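Local structure of CT253 (Chlamydia trachomatis serovar L2, 6UXC) at residues A[93-99]-A[119-125]; A[134-139]-A[176-180]. The protein is of unknown function but carries the signature of a bacterial lipoprotein, consistent with a place at the chlamydial cell envelope. One frame throughout, in Å; residues are numbered along the deposited sequence.

Interaction 1. Residues A[93-99]-A[119-125]; sequences EFVVAAE and RVRVFDI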
loop_
_atom_site.group_PDB
_atom_site.type_symbol
_atom_site.label_atom_id
_atom_site.label_comp_id
_atom_site.label_asym_id
_atom_site.label_seq_id
_atom_site.Cartn_x
_atom_site.Cartn_y
_atom_site.Cartn_z
ATOM N N GLU A 93 5.727 2.142 15.971
ATOM C CA GLU A 93 6.763 3.164 15.842
ATOM C C GLU A 93 6.666 3.904 14.517
ATOM O O GLU A 93 7.054 5.080 14.426
ATOM C CB GLU A 93 8.142 2.511 15.969
ATOM C CG GLU A 93 8.377 1.800 17.280
ATOM C CD GLU A 93 9.596 0.883 17.252
ATOM O OE1 GLU A 93 9.889 0.209 16.225
ATOM O OE2 GLU A 93 10.267 0.838 18.283
ATOM N N PHE A 94 6.170 3.225 13.476
ATOM C CA PHE A 94 6.091 3.740 12.125
ATOM C C PHE A 94 4.727 3.427 11.546
ATOM O O PHE A 94 4.137 2.396 11.854
ATOM C CB PHE A 94 7.164 3.129 11.219
ATOM C CG PHE A 94 8.561 3.307 11.755
ATOM C CD1 PHE A 94 9.272 4.457 11.465
ATOM C CD2 PHE A 94 9.147 2.348 12.553
ATOM C CE1 PHE A 94 10.566 4.632 11.954
ATOM C CE2 PHE A 94 10.428 2.524 13.058
ATOM C CZ PHE A 94 11.132 3.673 12.751
ATOM N N VAL A 95 4.238 4.359 10.744
ATOM C CA VAL A 95 2.952 4.251 10.079
ATOM C C VAL A 95 3.212 4.196 8.588
ATOM O O VAL A 95 3.879 5.087 8.028
ATOM C CB VAL A 95 2.050 5.448 10.420
ATOM C CG1 VAL A 95 0.699 5.364 9.660
ATOM C CG2 VAL A 95 1.833 5.536 11.889
ATOM N N VAL A 96 2.669 3.163 7.953
ATOM C CA VAL A 96 2.759 2.975 6.513
ATOM C C VAL A 96 1.466 3.458 5.868
ATOM O O VAL A 96 0.379 2.954 6.186
ATOM C CB VAL A 96 3.010 1.503 6.168
ATOM C CG1 VAL A 96 3.047 1.349 4.661
ATOM C CG2 VAL A 96 4.278 1.035 6.775
ATOM N N ALA A 97 1.586 4.448 4.980
ATOM C CA ALA A 97 0.449 5.104 4.340
ATOM C C ALA A 97 0.654 5.031 2.832
ATOM O O ALA A 97 1.411 5.819 2.261
ATOM C CB ALA A 97 0.326 6.557 4.820
ATOM N N ALA A 98 -0.028 4.087 2.188
ATOM C CA ALA A 98 0.093 3.887 0.746
ATOM C C ALA A 98 -1.191 4.336 0.064
ATOM O O ALA A 98 -2.292 3.930 0.469
ATOM C CB ALA A 98 0.374 2.424 0.426
ATOM N N GLU A 99 -1.050 5.167 -0.967
ATOM C CA GLU A 99 -2.163 5.675 -1.754
ATOM C C GLU A 99 -2.033 5.221 -3.201
ATOM O O GLU A 99 -0.997 5.449 -3.830
ATOM C CB GLU A 99 -2.192 7.212 -1.750
ATOM C CG GLU A 99 -3.317 7.785 -2.582
ATOM C CD GLU A 99 -3.439 9.295 -2.523
ATOM O OE1 GLU A 99 -2.630 9.968 -1.838
ATOM O OE2 GLU A 99 -4.372 9.809 -3.172
ATOM N N ARG A 119 1.681 6.226 -4.232
ATOM C CA ARG A 119 2.492 7.067 -3.358
ATOM C C ARG A 119 2.624 6.387 -1.998
ATOM O O ARG A 119 1.626 6.153 -1.300
ATOM C CB ARG A 119 1.945 8.482 -3.180
ATOM C CG ARG A 119 2.896 9.317 -2.324
ATOM C CD ARG A 119 2.401 10.729 -2.092
ATOM N NE ARG A 119 2.260 11.460 -3.327
ATOM C CZ ARG A 119 1.109 11.868 -3.847
ATOM N NH1 ARG A 119 -0.051 11.637 -3.248
ATOM N NH2 ARG A 119 1.129 12.523 -4.989
ATOM N N VAL A 120 3.853 6.033 -1.647
ATOM C CA VAL A 120 4.163 5.408 -0.372
ATOM C C VAL A 120 4.729 6.472 0.551
ATOM O O VAL A 120 5.659 7.193 0.176
ATOM C CB VAL A 120 5.161 4.250 -0.541
ATOM C CG1 VAL A 120 5.438 3.599 0.803
ATOM C CG2 VAL A 120 4.631 3.199 -1.534
ATOM N N ARG A 121 4.175 6.559 1.756
ATOM C CA ARG A 121 4.693 7.369 2.834
ATOM C C ARG A 121 4.955 6.499 4.052
ATOM O O ARG A 121 4.200 5.571 4.338
ATOM C CB ARG A 121 3.718 8.467 3.212
ATOM C CG ARG A 121 3.651 9.565 2.219
ATOM C CD ARG A 121 2.521 10.482 2.534
ATOM N NE ARG A 121 2.624 11.725 1.789
ATOM C CZ ARG A 121 1.836 12.770 1.988
ATOM N NH1 ARG A 121 0.854 12.688 2.875
ATOM N NH2 ARG A 121 2.046 13.892 1.312
ATOM N N VAL A 122 6.018 6.817 4.785
ATOM C CA VAL A 122 6.231 6.247 6.111
ATOM C C VAL A 122 6.413 7.402 7.076
ATOM O O VAL A 122 7.196 8.319 6.811
ATOM C CB VAL A 122 7.454 5.316 6.158
ATOM C CG1 VAL A 122 7.607 4.756 7.561
ATOM C CG2 VAL A 122 7.300 4.208 5.162
ATOM N N PHE A 123 5.716 7.335 8.196
ATOM C CA PHE A 123 5.810 8.334 9.250
ATOM C C PHE A 123 6.417 7.688 10.483
ATOM O O PHE A 123 6.087 6.545 10.805
ATOM C CB PHE A 123 4.449 8.882 9.637
ATOM C CG PHE A 123 3.764 9.701 8.561
ATOM C CD1 PHE A 123 3.166 9.093 7.472
ATOM C CD2 PHE A 123 3.762 11.089 8.649
ATOM C CE1 PHE A 123 2.545 9.864 6.500
ATOM C CE2 PHE A 123 3.145 11.849 7.700
ATOM C CZ PHE A 123 2.535 11.238 6.621
ATOM N N ASP A 124 7.260 8.438 11.185
ATOM C CA ASP A 124 7.819 8.039 12.470
ATOM C C ASP A 124 6.948 8.656 13.551
ATOM O O ASP A 124 6.822 9.879 13.600
ATOM C CB ASP A 124 9.253 8.550 12.592
ATOM C CG ASP A 124 9.986 8.022 13.795
ATOM O OD1 ASP A 124 9.374 7.487 14.747
ATOM O OD2 ASP A 124 11.238 8.187 13.786
ATOM N N ILE A 125 6.340 7.831 14.402
ATOM C CA ILE A 125 5.484 8.371 15.454
ATOM C C ILE A 125 6.056 8.098 16.850
ATOM O O ILE A 125 5.333 8.157 17.858
ATOM C CB ILE A 125 4.028 7.883 15.301
ATOM C CG1 ILE A 125 3.912 6.368 15.425
ATOM C CG2 ILE A 125 3.437 8.343 13.947
ATOM C CD1 ILE A 125 2.490 5.893 15.614
HETATM O O HOH W 1 0.925 7.976 0.568
HETATM O O HOH W 2 -0.428 10.159 -0.349
#
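E99 and R119 form a hydrogen-bonded pair at one end of this strand pairing, and their side chains run next to each other in the same direction. With CG anti to the backbone N in both, the E99 chain stays extended while R119 bends at chi3, which brings NH1 to 3.4 Å from E99 OE1 in a long salt bridge. The carboxylate and guanidinium planes stand 74° apart, and a water fills in, donating to E99 OE1 and accepting from R119 NH1 at the guanidinium edge. E99 OE2 has a second charged partner, R29. On the same face the A97 methyl comes to the edge of the F123 ring, 4.3 Å from CE1. V95 CG2 meets I125 CD1, just past the strand end, at 3.8 Å. I125 takes the crowded chi1 of 62°, which lays CG1 against the E93 carbonyl.

The other face carries F94, V96, V122 and D124. F94 CB rests on V122 CG1 at 4.0 Å, and its ring crosses the D124 carboxylate obliquely, the planes 37° apart, F94 CE1 to D124 CG 3.9 Å, while D124 OD2 is bridged to R126. Seven backbone hydrogen bonds, such as A97 N to R121 O at 2.9 Å, tie the backbones into an antiparallel beta hairpin within the mixed sheet.

Interaction 2. Residues A[134-139]-A[176-180]; sequences YQEILD and EIVAR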
loop_
_atom_site.group_PDB
_atom_site.type_symbol
_atom_site.label_atom_id
_atom_site.label_comp_id
_atom_site.label_asym_id
_atom_site.label_seq_id
_atom_site.Cartn_x
_atom_site.Cartn_y
_atom_site.Cartn_z
ATOM N N TYR A 134 9.767 9.118 4.742
ATOM C CA TYR A 134 9.892 8.566 3.408
ATOM C C TYR A 134 8.647 8.939 2.618
ATOM O O TYR A 134 7.519 8.823 3.135
ATOM C CB TYR A 134 10.050 7.046 3.469
ATOM C CG TYR A 134 10.016 6.371 2.131
ATOM C CD1 TYR A 134 10.944 6.699 1.146
ATOM C CD2 TYR A 134 9.087 5.372 1.849
ATOM C CE1 TYR A 134 10.918 6.082 -0.087
ATOM C CE2 TYR A 134 9.062 4.751 0.617
ATOM C CZ TYR A 134 9.981 5.105 -0.347
ATOM O OH TYR A 134 9.972 4.495 -1.583
ATOM N N GLN A 135 8.864 9.383 1.379
ATOM C CA GLN A 135 7.767 9.602 0.442
ATOM C C GLN A 135 8.290 9.333 -0.955
ATOM O O GLN A 135 9.293 9.931 -1.361
ATOM C CB GLN A 135 7.222 11.026 0.511
ATOM C CG GLN A 135 6.103 11.297 -0.491
ATOM C CD GLN A 135 5.540 12.684 -0.358
ATOM O OE1 GLN A 135 4.407 12.859 0.066
ATOM N NE2 GLN A 135 6.330 13.685 -0.722
ATOM N N GLU A 136 7.610 8.462 -1.688
ATOM C CA GLU A 136 8.034 8.163 -3.044
ATOM C C GLU A 136 6.866 7.587 -3.812
ATOM O O GLU A 136 6.047 6.853 -3.258
ATOM C CB GLU A 136 9.205 7.180 -3.055
ATOM C CG GLU A 136 9.794 6.928 -4.456
ATOM C CD GLU A 136 11.008 6.009 -4.429
ATOM O OE1 GLU A 136 11.347 5.484 -3.350
ATOM O OE2 GLU A 136 11.643 5.819 -5.497
ATOM N N ILE A 137 6.816 7.907 -5.105
ATOM C CA ILE A 137 5.846 7.308 -6.011
ATOM C C ILE A 137 6.521 6.142 -6.716
ATOM O O ILE A 137 7.552 6.316 -7.378
ATOM C CB ILE A 137 5.302 8.340 -7.006
ATOM C CG1 ILE A 137 4.575 9.439 -6.229
ATOM C CG2 ILE A 137 4.408 7.669 -8.029
ATOM C CD1 ILE A 137 4.125 10.606 -7.062
ATOM N N LEU A 138 5.956 4.958 -6.531
ATOM C CA LEU A 138 6.383 3.713 -7.138
ATOM C C LEU A 138 5.355 3.316 -8.188
ATOM O O LEU A 138 4.159 3.603 -8.057
ATOM C CB LEU A 138 6.504 2.611 -6.081
ATOM C CG LEU A 138 7.389 2.917 -4.862
ATOM C CD1 LEU A 138 7.353 1.779 -3.867
ATOM C CD2 LEU A 138 8.828 3.245 -5.274
ATOM N N ASP A 139 5.810 2.660 -9.242
ATOM C CA ASP A 139 4.880 2.292 -10.294
ATOM C C ASP A 139 5.337 0.997 -10.940
ATOM O O ASP A 139 6.473 0.554 -10.767
ATOM C CB ASP A 139 4.720 3.416 -11.321
ATOM C CG ASP A 139 6.037 3.834 -11.964
ATOM O OD1 ASP A 139 6.950 2.990 -12.120
ATOM O OD2 ASP A 139 6.147 5.027 -12.307
ATOM N N GLU A 176 7.919 -4.211 -4.468
ATOM C CA GLU A 176 8.730 -3.001 -4.374
ATOM C C GLU A 176 8.284 -2.128 -3.213
ATOM O O GLU A 176 9.119 -1.520 -2.527
ATOM C CB GLU A 176 8.683 -2.181 -5.667
ATOM C CG GLU A 176 9.661 -0.982 -5.618
ATOM C CD GLU A 176 9.816 -0.213 -6.942
ATOM O OE1 GLU A 176 10.966 0.143 -7.286
ATOM O OE2 GLU A 176 8.819 0.065 -7.618
ATOM N N ILE A 177 6.974 -2.029 -2.996
ATOM C CA ILE A 177 6.469 -1.202 -1.908
ATOM C C ILE A 177 7.054 -1.688 -0.587
ATOM O O ILE A 177 7.570 -0.905 0.219
ATOM C CB ILE A 177 4.933 -1.222 -1.888
ATOM C CG1 ILE A 177 4.354 -0.408 -3.057
ATOM C CG2 ILE A 177 4.437 -0.703 -0.571
ATOM C CD1 ILE A 177 2.873 -0.684 -3.291
ATOM N N VAL A 178 6.978 -2.995 -0.347
ATOM C CA VAL A 178 7.422 -3.503 0.943
ATOM C C VAL A 178 8.938 -3.438 1.058
ATOM O O VAL A 178 9.456 -3.151 2.141
ATOM C CB VAL A 178 6.880 -4.917 1.177
ATOM C CG1 VAL A 178 7.515 -5.533 2.403
ATOM C CG2 VAL A 178 5.373 -4.869 1.359
ATOM N N ALA A 179 9.673 -3.634 -0.041
ATOM C CA ALA A 179 11.129 -3.526 0.030
ATOM C C ALA A 179 11.551 -2.119 0.429
ATOM O O ALA A 179 12.487 -1.948 1.226
ATOM C CB ALA A 179 11.768 -3.899 -1.314
ATOM N N ARG A 180 10.865 -1.101 -0.118
ATOM C CA ARG A 180 11.170 0.282 0.224
ATOM C C ARG A 180 10.805 0.592 1.669
ATOM O O ARG A 180 11.577 1.253 2.379
ATOM C CB ARG A 180 10.424 1.228 -0.711
ATOM C CG ARG A 180 10.917 1.150 -2.141
ATOM C CD ARG A 180 12.350 1.667 -2.268
ATOM N NE ARG A 180 12.472 2.467 -3.477
ATOM C CZ ARG A 180 12.685 1.966 -4.689
ATOM N NH1 ARG A 180 12.819 0.655 -4.860
ATOM N NH2 ARG A 180 12.769 2.784 -5.731
HETATM O O HOH W 3 8.676 2.165 -9.127
HETATM O O HOH W 4 7.038 -1.629 -8.965
#
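Y134 reaches the helix with its hydroxyl, which sits against the aliphatic start of R180, OH to CB 3.4 Å; the ring meets that chain obliquely. Y134 OH also lies 2.4 Å from E136 OE1, too short to read much into. The Y134 ring also stacks with Y184, one turn further along the helix.

E136 comes next, extended with CG anti to the backbone N, which carries its carboxylate out to the arginine. R180 grips it side-on with two nitrogens: NE to OE1 and NH2 to OE2, both 3.2 Å and fairly straight at 157° and 158°. Both oxygens are met on their syn side, but the nitrogens stand about 33° out of the carboxylate plane. R180 bends at chi2 and chi3 to turn its guanidinium this way, and NH1 is left to bridge E176 OE1, one helical turn back, at 3.1 Å. The result is a three-residue salt-bridge network on the partly exposed side of an alpha/beta interface, where helix 165-184 packs across one face of the sheet, roughly antiparallel to its edge strand 131-143.

L138 supplies the apolar part. Its CD1 lodges against I177, 3.8 Å from CG1, and CD2 lies over one face of the R180 guanidinium, towards its rim. I177 also touches I49 of helix 41-55.

At D139 the contact passes to solvent. One water accepts from D139 N and donates to E176 OE2, while a second donates to both D139 O and E176 OE2, 2.8 Å from the latter.

In the fold
Interaction 1 closes first along the chain, pairing the two strands of the hairpin 94-105 and 113-124; interaction 2 follows, joining the next strand, 131-143, to helix 165-184. Their centres lie 10 Å apart. Strands 113-124 and 131-143 are neighbours in the mixed sheet, and the join is direct: V120 N probably bonds E136 O, R121 NE probably bonds Q135 OE1, and V120 CG1 packs on Y134. The helix that interaction 2 lays on the edge strand also covers the hairpin, with I177 and V181 touching V120 and V181 touching V96. Both contacts thus belong to one alpha/beta layer, a helix on a sheet, in a protein whose family, DUF7499, has no known function.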